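Local coordinates for SAM-dependent O-methyltransferase (Leptospira interrogans, PDB 2HNK), which probably transfers methyl groups from S-adenosyl-L-methionine to hydroxyl groups of a substrate, and is seen here with the product S-adenosyl-L-homocysteine bound, at residues S139-A142 with S147-L150; G35-A40 with E95-V100; Y15-S20 with I44-G49. All blocks are in the same frame, centred on the assembly; numbering follows the deposited sequence.

The three contacts lie at separate places around one Rossmann-like methyltransferase domain. Contact 2 is the one at the ligand: its Trp97 touches the ribose of the bound S-adenosyl-L-homocysteine. Contact 3 is linked to it through the chain, because 35-40 and 44-49 are close in sequence. The centres of contacts 2 and 3 are about 21 Å apart. Contact 3 holds the pocket residue Ile44 on one segment, and its other segment packs on the second subunit. The side chain of Pro46 is about 10 Å from the ligand. Contact 1 is away from the annotated binding sites, at the start of strand 148-153. Its centre is about 27 Å from that of contact 2 and about 29 Å from that of contact 3.

Contact 1: residues S139-A142 with S147-L150; sequences SDFA and SIDL
Ser147 OG, on the residue that packs on Ala142, is hydrogen-bonded to Gly144 O, within the short loop between the segments. The side-chain contact is mainly apolar. Ile148 CD1 is the meeting point. It lies 3.9 Å from Phe141 CE2 and approaches the ring obliquely. The same methyl is 4.0 Å from Ala142 CB. The Phe141 and Ile148 side chains cross at about a right angle. The ring reaches Ile148 because CG of Phe141 stands anti to the backbone N (chi1 173°). Ala142 CB also sits 4.0 Å from the carbonyl O of Ser147 and 4.1 Å from Ser147 CB. In the sheet of the Rossmann-like fold, strand 148-153 lies between strands 63-67 and 175-180. Asp149, near its start, is tied by OD2 to the backbone N of both Lys62 and Arg63, and by an OD1 salt bridge to Lys172. The loop thus meets the strand chiefly by van der Waals packing of the ring and aliphatic carbons, while Phe141 O is tied to Arg63 NE of strand 63-67 and the Ser147 hydroxyl bonds within the loop.

Contact 2: residues G35-A40 with E95-V100; sequences GTLAQA and EEWTNV. With SAH (S-adenosyl-L-homocysteine), chain O.
Trp97 meets Gln39 and Leu37 at the rim of the cofactor pocket of a Rossmann-like methyltransferase. It sits on helix 95-107, which follows strand 87-92 and the ligand-binding Asp92. Segment 35-40 comes from the loop between helices 25-35 and 46-59.

The amide contact is closer than the apolar one. Gln39 NE2 lies 3.3 Å from Trp97 CZ2, at the ring edge and near its plane. Gln39 OE1 is 3.6 Å from the same carbon. The amide plane stands 82° from the indole plane, so the two groups are almost perpendicular and do not stack. The Gln39 chain bends at chi2 (93°), which turns its amide toward the benzo part of the indole.

The apolar contact is looser. Leu37 CD1 is 4.4 Å from Trp97 CD1, on the pyrrole side, and its approach is oblique. Phe70 adds an edge-to-face ring contact with Trp97, and Met42 also touches the indole.

One polar side-chain bond, from Asn99 ND2 to Glu95 OE1, lies on the helix, away from the contact.

The ligand meets other atoms of the same six-membered ring, CE3 and CZ3. The ribose and the Gln39 amide thus meet different edge atoms of that ring. The ribose O2' of S-adenosyl-L-homocysteine lies in the ring plane at the edge, 3.4 Å from Trp97 CZ3. The ribose O3' comes in obliquely, 3.3 Å from Trp97 CE3.

Contact 3: residues Y15-S20 with I44-G49; sequences YIFRNS and ISPEEG
Phe17 carries this contact with the edge of its ring, turned to Glu47 and Pro46. The polar approach comes from the carboxylate. Glu47 OE1 lies in the ring plane, 3.3 Å from Phe17 CD1, and is also 3.5 Å from Phe17 CB. An aromatic C-H edge carries a slight positive charge, so this placement is probably mildly favourable. The carboxylate is turned 51° from the ring plane. A bend in the Glu47 chain at chi2 (83°) folds it back toward Phe17. Its other oxygen, OE2, has a long, weak ion pair with Lys4 of the second subunit.

Two apolar contacts accompany it. Pro46 CG meets the ring edge at Phe17 CE1, 4.0 Å away. Ile16 CG2 is 4.2 Å from Glu47 CG.

The contact joins the last turn of helix 10-18 to the first turn of helix 46-59. Both helices precede strand 63-67, the first of the Rossmann-like sheet, and the N-terminal helix 10-18 lies at the dimer interface. Tyr15 OH is hydrogen-bonded to Asn205 of the second subunit, and Ile16 packs on Leu183 of that subunit.

Hydrogen bonds within each segment lie at the two helix ends. Ser45 is the N-cap of helix 46-59, and its OG accepts from Glu48 N at 3.2 Å. At the end of helix 10-18, Asn19 ND2 donates to Tyr15 O at 2.8 Å. The same nitrogen sits over the centre of the Tyr15 ring. Ile16 O accepts from two donors on opposite faces of its carbonyl plane, Asn19 N and Ser20 OG, the latter at 2.7 Å.

Contact 1: residues S139-A142 with S147-L150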
loop_
_atom_site.group_PDB
_atom_site.type_symbol
_atom_site.label_atom_id
_atom_site.label_comp_id
_atom_site.label_asym_id
_atom_site.label_seq_id
_atom_site.Cartn_x
_atom_site.Cartn_y
_atom_site.Cartn_z
ATOM N N SER C 139 -18.680 -9.336 -20.985
ATOM C CA SER C 139 -19.746 -8.399 -21.298
ATOM C C SER C 139 -20.132 -7.619 -20.041
ATOM O O SER C 139 -20.415 -8.212 -18.983
ATOM C CB SER C 139 -20.960 -9.127 -21.884
ATOM O OG SER C 139 -22.038 -8.221 -22.086
ATOM N N ASP C 140 -20.113 -6.292 -20.172
ATOM C CA ASP C 140 -20.416 -5.344 -19.091
ATOM C C ASP C 140 -19.309 -5.266 -18.020
ATOM O O ASP C 140 -19.515 -4.714 -16.930
ATOM C CB ASP C 140 -21.792 -5.624 -18.459
ATOM C CG ASP C 140 -22.443 -4.371 -17.882
ATOM O OD1 ASP C 140 -21.842 -3.275 -17.968
ATOM O OD2 ASP C 140 -23.564 -4.476 -17.343
ATOM N N PHE C 141 -18.144 -5.819 -18.348
ATOM C CA PHE C 141 -16.940 -5.681 -17.525
ATOM C C PHE C 141 -15.995 -4.715 -18.237
ATOM O O PHE C 141 -16.043 -3.507 -17.983
ATOM C CB PHE C 141 -16.285 -7.053 -17.264
ATOM C CG PHE C 141 -14.953 -6.985 -16.559
ATOM C CD1 PHE C 141 -14.875 -6.656 -15.207
ATOM C CD2 PHE C 141 -13.775 -7.271 -17.245
ATOM C CE1 PHE C 141 -13.635 -6.601 -14.559
ATOM C CE2 PHE C 141 -12.545 -7.209 -16.610
ATOM C CZ PHE C 141 -12.474 -6.879 -15.261
ATOM N N ALA C 142 -15.173 -5.238 -19.150
ATOM C CA ALA C 142 -14.207 -4.430 -19.907
ATOM C C ALA C 142 -13.538 -5.277 -20.984
ATOM O O ALA C 142 -13.602 -6.505 -20.933
ATOM C CB ALA C 142 -13.151 -3.821 -18.973
ATOM N N SER C 147 -7.870 -0.778 -20.493
ATOM C CA SER C 147 -9.239 -0.894 -19.991
ATOM C C SER C 147 -9.336 -1.253 -18.498
ATOM O O SER C 147 -10.414 -1.176 -17.911
ATOM C CB SER C 147 -10.012 -1.916 -20.834
ATOM O OG SER C 147 -9.365 -3.177 -20.834
ATOM N N ILE C 148 -8.209 -1.636 -17.892
ATOM C CA ILE C 148 -8.205 -2.176 -16.530
ATOM C C ILE C 148 -7.591 -1.214 -15.507
ATOM O O ILE C 148 -6.583 -0.557 -15.778
ATOM C CB ILE C 148 -7.500 -3.570 -16.480
ATOM C CG1 ILE C 148 -8.059 -4.501 -17.578
ATOM C CG2 ILE C 148 -7.620 -4.209 -15.098
ATOM C CD1 ILE C 148 -9.571 -4.818 -17.476
ATOM N N ASP C 149 -8.205 -1.142 -14.331
ATOM C CA ASP C 149 -7.709 -0.277 -13.259
ATOM C C ASP C 149 -6.614 -0.935 -12.437
ATOM O O ASP C 149 -5.613 -0.296 -12.090
ATOM C CB ASP C 149 -8.857 0.116 -12.332
ATOM C CG ASP C 149 -9.916 0.922 -13.035
ATOM O OD1 ASP C 149 -9.553 1.773 -13.860
ATOM O OD2 ASP C 149 -11.103 0.717 -12.751
ATOM N N LEU C 150 -6.813 -2.214 -12.128
ATOM C CA LEU C 150 -5.953 -2.909 -11.191
ATOM C C LEU C 150 -5.821 -4.387 -11.539
ATOM O O LEU C 150 -6.795 -5.038 -11.925
ATOM C CB LEU C 150 -6.462 -2.712 -9.753
ATOM C CG LEU C 150 -5.632 -3.218 -8.570
ATOM C CD1 LEU C 150 -5.866 -2.356 -7.328
ATOM C CD2 LEU C 150 -5.940 -4.677 -8.256
#

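Contact 2: residues G35-A40 with E95-V100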
loop_
_atom_site.group_PDB
_atom_site.type_symbol
_atom_site.label_atom_id
_atom_site.label_comp_id
_atom_site.label_asym_id
_atom_site.label_seq_id
_atom_site.Cartn_x
_atom_site.Cartn_y
_atom_site.Cartn_z
ATOM N N GLY C 35 -7.253 -24.768 4.373
ATOM C CA GLY C 35 -6.246 -25.417 5.226
ATOM C C GLY C 35 -6.267 -26.938 5.170
ATOM O O GLY C 35 -5.258 -27.596 5.430
ATOM N N THR C 36 -7.427 -27.493 4.830
ATOM C CA THR C 36 -7.603 -28.927 4.631
ATOM C C THR C 36 -6.891 -29.407 3.359
ATOM O O THR C 36 -6.431 -30.555 3.289
ATOM C CB THR C 36 -9.106 -29.269 4.575
ATOM O OG1 THR C 36 -9.676 -29.099 5.879
ATOM C CG2 THR C 36 -9.338 -30.690 4.114
ATOM N N LEU C 37 -6.791 -28.525 2.365
ATOM C CA LEU C 37 -6.187 -28.873 1.078
ATOM C C LEU C 37 -4.659 -28.850 1.143
ATOM O O LEU C 37 -4.076 -28.060 1.890
ATOM C CB LEU C 37 -6.697 -27.942 -0.020
ATOM C CG LEU C 37 -8.178 -27.539 0.024
ATOM C CD1 LEU C 37 -8.478 -26.560 -1.102
ATOM C CD2 LEU C 37 -9.127 -28.737 -0.036
ATOM N N ALA C 38 -4.019 -29.731 0.371
ATOM C CA ALA C 38 -2.551 -29.836 0.329
ATOM C C ALA C 38 -1.891 -28.503 -0.032
ATOM O O ALA C 38 -0.901 -28.100 0.582
ATOM C CB ALA C 38 -2.113 -30.937 -0.645
ATOM N N GLN C 39 -2.460 -27.820 -1.022
ATOM C CA GLN C 39 -1.952 -26.523 -1.467
ATOM C C GLN C 39 -2.549 -25.401 -0.615
ATOM O O GLN C 39 -2.813 -24.307 -1.117
ATOM C CB GLN C 39 -2.260 -26.297 -2.956
ATOM C CG GLN C 39 -1.871 -27.452 -3.881
ATOM C CD GLN C 39 -3.003 -28.449 -4.123
ATOM O OE1 GLN C 39 -3.934 -28.582 -3.321
ATOM N NE2 GLN C 39 -2.917 -29.163 -5.240
ATOM N N ALA C 40 -2.753 -25.683 0.674
ATOM C CA ALA C 40 -3.331 -24.728 1.626
ATOM C C ALA C 40 -2.517 -23.446 1.716
ATOM O O ALA C 40 -3.080 -22.351 1.763
ATOM C CB ALA C 40 -3.450 -25.361 3.003
ATOM N N GLU C 95 -11.449 -25.709 -12.355
ATOM C CA GLU C 95 -12.883 -25.743 -12.074
ATOM C C GLU C 95 -13.116 -26.085 -10.610
ATOM O O GLU C 95 -13.932 -25.452 -9.938
ATOM C CB GLU C 95 -13.599 -26.773 -12.956
ATOM C CG GLU C 95 -15.123 -26.583 -13.019
ATOM C CD GLU C 95 -15.905 -27.899 -12.998
ATOM O OE1 GLU C 95 -17.055 -27.902 -12.494
ATOM O OE2 GLU C 95 -15.377 -28.933 -13.473
ATOM N N GLU C 96 -12.385 -27.094 -10.138
ATOM C CA GLU C 96 -12.493 -27.605 -8.782
ATOM C C GLU C 96 -12.330 -26.513 -7.719
ATOM O O GLU C 96 -13.175 -26.375 -6.835
ATOM C CB GLU C 96 -11.466 -28.716 -8.558
ATOM C CG GLU C 96 -11.509 -29.323 -7.165
ATOM C CD GLU C 96 -10.583 -30.521 -7.002
ATOM O OE1 GLU C 96 -9.474 -30.510 -7.577
ATOM O OE2 GLU C 96 -10.958 -31.475 -6.284
ATOM N N TRP C 97 -11.250 -25.745 -7.815
ATOM C CA TRP C 97 -10.934 -24.734 -6.807
ATOM C C TRP C 97 -11.798 -23.503 -6.917
ATOM O O TRP C 97 -12.172 -22.920 -5.903
ATOM C CB TRP C 97 -9.462 -24.357 -6.850
ATOM C CG TRP C 97 -8.589 -25.475 -6.410
ATOM C CD1 TRP C 97 -8.897 -26.451 -5.497
ATOM C CD2 TRP C 97 -7.252 -25.735 -6.840
ATOM N NE1 TRP C 97 -7.832 -27.308 -5.342
ATOM C CE2 TRP C 97 -6.807 -26.888 -6.150
ATOM C CE3 TRP C 97 -6.378 -25.099 -7.730
ATOM C CZ2 TRP C 97 -5.530 -27.424 -6.333
ATOM C CZ3 TRP C 97 -5.103 -25.634 -7.911
ATOM C CH2 TRP C 97 -4.694 -26.788 -7.215
ATOM N N THR C 98 -12.142 -23.120 -8.142
ATOM C CA THR C 98 -13.024 -21.981 -8.329
ATOM C C THR C 98 -14.474 -22.326 -7.977
ATOM O O THR C 98 -15.285 -21.425 -7.734
ATOM C CB THR C 98 -12.885 -21.328 -9.729
ATOM O OG1 THR C 98 -13.235 -22.269 -10.750
ATOM C CG2 THR C 98 -11.448 -20.843 -9.945
ATOM N N ASN C 99 -14.783 -23.624 -7.910
ATOM C CA ASN C 99 -16.046 -24.076 -7.329
ATOM C C ASN C 99 -16.135 -23.783 -5.828
ATOM O O ASN C 99 -17.223 -23.466 -5.320
ATOM C CB ASN C 99 -16.309 -25.561 -7.616
ATOM C CG ASN C 99 -16.813 -25.803 -9.027
ATOM O OD1 ASN C 99 -17.287 -24.885 -9.687
ATOM N ND2 ASN C 99 -16.709 -27.044 -9.497
ATOM N N VAL C 100 -15.001 -23.890 -5.129
ATOM C CA VAL C 100 -14.914 -23.464 -3.727
ATOM C C VAL C 100 -15.028 -21.937 -3.641
ATOM O O VAL C 100 -15.783 -21.418 -2.822
ATOM C CB VAL C 100 -13.608 -23.932 -3.030
ATOM C CG1 VAL C 100 -13.613 -23.538 -1.525
ATOM C CG2 VAL C 100 -13.407 -25.432 -3.201
HETATM N N SAH O . -5.272 -15.701 -5.215
HETATM C CA SAH O . -5.427 -17.024 -4.534
HETATM C CB SAH O . -4.128 -17.823 -4.640
HETATM C CG SAH O . -3.737 -18.197 -6.072
HETATM S SD SAH O . -2.893 -19.794 -6.084
HETATM C C SAH O . -5.902 -16.921 -3.075
HETATM O O SAH O . -6.190 -17.932 -2.426
HETATM O OXT SAH O . -6.016 -15.835 -2.510
HETATM C "C5'" SAH O . -2.660 -19.831 -7.880
HETATM C "C4'" SAH O . -3.875 -20.275 -8.690
HETATM O "O4'" SAH O . -3.626 -20.007 -10.054
HETATM C "C3'" SAH O . -4.156 -21.764 -8.576
HETATM O "O3'" SAH O . -5.502 -21.938 -8.204
HETATM C "C2'" SAH O . -3.942 -22.343 -9.960
HETATM O "O2'" SAH O . -4.964 -23.263 -10.281
HETATM C "C1'" SAH O . -4.008 -21.109 -10.854
HETATM N N9 SAH O . -3.178 -21.208 -12.076
HETATM C C8 SAH O . -2.022 -21.928 -12.280
HETATM N N7 SAH O . -1.608 -21.735 -13.557
HETATM C C5 SAH O . -2.477 -20.898 -14.173
HETATM C C6 SAH O . -2.544 -20.367 -15.461
HETATM N N6 SAH O . -1.623 -20.665 -16.370
HETATM N N1 SAH O . -3.586 -19.525 -15.802
HETATM C C2 SAH O . -4.557 -19.200 -14.873
HETATM N N3 SAH O . -4.489 -19.727 -13.597
HETATM C C4 SAH O . -3.471 -20.564 -13.253
#

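Contact 3: residues Y15-S20 with I44-G49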
loop_
_atom_site.group_PDB
_atom_site.type_symbol
_atom_site.label_atom_id
_atom_site.label_comp_id
_atom_site.label_asym_id
_atom_site.label_seq_id
_atom_site.Cartn_x
_atom_site.Cartn_y
_atom_site.Cartn_z
ATOM N N TYR C 15 -0.411 -9.468 17.677
ATOM C CA TYR C 15 -0.750 -8.071 17.921
ATOM C C TYR C 15 -1.269 -7.397 16.635
ATOM O O TYR C 15 -2.319 -6.751 16.653
ATOM C CB TYR C 15 0.447 -7.296 18.503
ATOM C CG TYR C 15 0.145 -5.828 18.689
ATOM C CD1 TYR C 15 -0.308 -5.343 19.921
ATOM C CD2 TYR C 15 0.272 -4.926 17.627
ATOM C CE1 TYR C 15 -0.604 -4.012 20.093
ATOM C CE2 TYR C 15 -0.024 -3.594 17.788
ATOM C CZ TYR C 15 -0.463 -3.137 19.026
ATOM O OH TYR C 15 -0.760 -1.811 19.205
ATOM N N ILE C 16 -0.530 -7.562 15.535
ATOM C CA ILE C 16 -0.924 -7.019 14.223
ATOM C C ILE C 16 -2.336 -7.472 13.831
ATOM O O ILE C 16 -3.200 -6.646 13.532
ATOM C CB ILE C 16 0.095 -7.378 13.102
ATOM C CG1 ILE C 16 1.442 -6.689 13.357
ATOM C CG2 ILE C 16 -0.441 -6.968 11.747
ATOM C CD1 ILE C 16 2.605 -7.237 12.538
ATOM N N PHE C 17 -2.554 -8.787 13.857
ATOM C CA PHE C 17 -3.859 -9.392 13.618
ATOM C C PHE C 17 -4.950 -8.735 14.473
ATOM O O PHE C 17 -5.950 -8.263 13.946
ATOM C CB PHE C 17 -3.790 -10.903 13.889
ATOM C CG PHE C 17 -5.067 -11.638 13.592
ATOM C CD1 PHE C 17 -5.417 -11.959 12.285
ATOM C CD2 PHE C 17 -5.915 -12.024 14.621
ATOM C CE1 PHE C 17 -6.599 -12.642 12.002
ATOM C CE2 PHE C 17 -7.107 -12.712 14.352
ATOM C CZ PHE C 17 -7.450 -13.014 13.038
ATOM N N ARG C 18 -4.738 -8.689 15.783
ATOM C CA ARG C 18 -5.736 -8.180 16.719
ATOM C C ARG C 18 -6.012 -6.684 16.579
ATOM O O ARG C 18 -7.023 -6.195 17.064
ATOM C CB ARG C 18 -5.332 -8.504 18.153
ATOM C CG ARG C 18 -5.534 -9.953 18.533
ATOM C CD ARG C 18 -5.233 -10.165 20.009
ATOM N NE ARG C 18 -5.094 -11.587 20.330
ATOM C CZ ARG C 18 -4.233 -12.081 21.218
ATOM N NH1 ARG C 18 -3.405 -11.275 21.882
ATOM N NH2 ARG C 18 -4.183 -13.392 21.425
ATOM N N ASN C 19 -5.114 -5.974 15.904
ATOM C CA ASN C 19 -5.220 -4.532 15.730
ATOM C C ASN C 19 -5.424 -4.056 14.299
ATOM O O ASN C 19 -5.325 -2.861 14.036
ATOM C CB ASN C 19 -3.990 -3.851 16.320
ATOM C CG ASN C 19 -4.021 -3.821 17.816
ATOM O OD1 ASN C 19 -4.570 -2.899 18.415
ATOM N ND2 ASN C 19 -3.445 -4.840 18.437
ATOM N N SER C 20 -5.708 -4.970 13.375
ATOM C CA SER C 20 -5.913 -4.571 11.979
ATOM C C SER C 20 -6.928 -5.428 11.240
ATOM O O SER C 20 -7.540 -4.975 10.273
ATOM C CB SER C 20 -4.590 -4.555 11.211
ATOM O OG SER C 20 -4.050 -5.862 11.104
ATOM N N ILE C 44 -3.423 -16.489 0.577
ATOM C CA ILE C 44 -2.925 -15.320 1.282
ATOM C C ILE C 44 -3.336 -15.299 2.760
ATOM O O ILE C 44 -4.254 -16.017 3.175
ATOM C CB ILE C 44 -3.352 -14.017 0.541
ATOM C CG1 ILE C 44 -4.855 -13.773 0.659
ATOM C CG2 ILE C 44 -2.955 -14.085 -0.947
ATOM C CD1 ILE C 44 -5.288 -12.445 0.106
ATOM N N SER C 45 -2.621 -14.504 3.552
ATOM C CA SER C 45 -3.013 -14.201 4.926
ATOM C C SER C 45 -4.200 -13.223 4.928
ATOM O O SER C 45 -4.421 -12.517 3.935
ATOM C CB SER C 45 -1.829 -13.580 5.671
ATOM O OG SER C 45 -1.225 -12.555 4.897
ATOM N N PRO C 46 -4.982 -13.196 6.023
ATOM C CA PRO C 46 -6.025 -12.175 6.160
ATOM C C PRO C 46 -5.477 -10.737 6.234
ATOM O O PRO C 46 -6.149 -9.807 5.806
ATOM C CB PRO C 46 -6.747 -12.567 7.454
ATOM C CG PRO C 46 -5.821 -13.459 8.168
ATOM C CD PRO C 46 -4.979 -14.138 7.156
ATOM N N GLU C 47 -4.271 -10.583 6.774
ATOM C CA GLU C 47 -3.528 -9.327 6.739
ATOM C C GLU C 47 -3.285 -8.877 5.300
ATOM O O GLU C 47 -3.545 -7.730 4.950
ATOM C CB GLU C 47 -2.183 -9.465 7.465
ATOM C CG GLU C 47 -2.249 -9.633 8.990
ATOM C CD GLU C 47 -2.505 -11.066 9.444
ATOM O OE1 GLU C 47 -2.594 -11.281 10.675
ATOM O OE2 GLU C 47 -2.622 -11.975 8.585
ATOM N N GLU C 48 -2.771 -9.778 4.466
ATOM C CA GLU C 48 -2.584 -9.445 3.063
ATOM C C GLU C 48 -3.921 -9.114 2.397
ATOM O O GLU C 48 -4.004 -8.170 1.619
ATOM C CB GLU C 48 -1.854 -10.542 2.296
ATOM C CG GLU C 48 -1.800 -10.234 0.807
ATOM C CD GLU C 48 -0.945 -11.174 0.001
ATOM O OE1 GLU C 48 -0.728 -10.857 -1.174
ATOM O OE2 GLU C 48 -0.484 -12.207 0.523
ATOM N N GLY C 49 -4.954 -9.887 2.727
ATOM C CA GLY C 49 -6.319 -9.598 2.299
ATOM C C GLY C 49 -6.733 -8.156 2.550
ATOM O O GLY C 49 -7.205 -7.471 1.637
#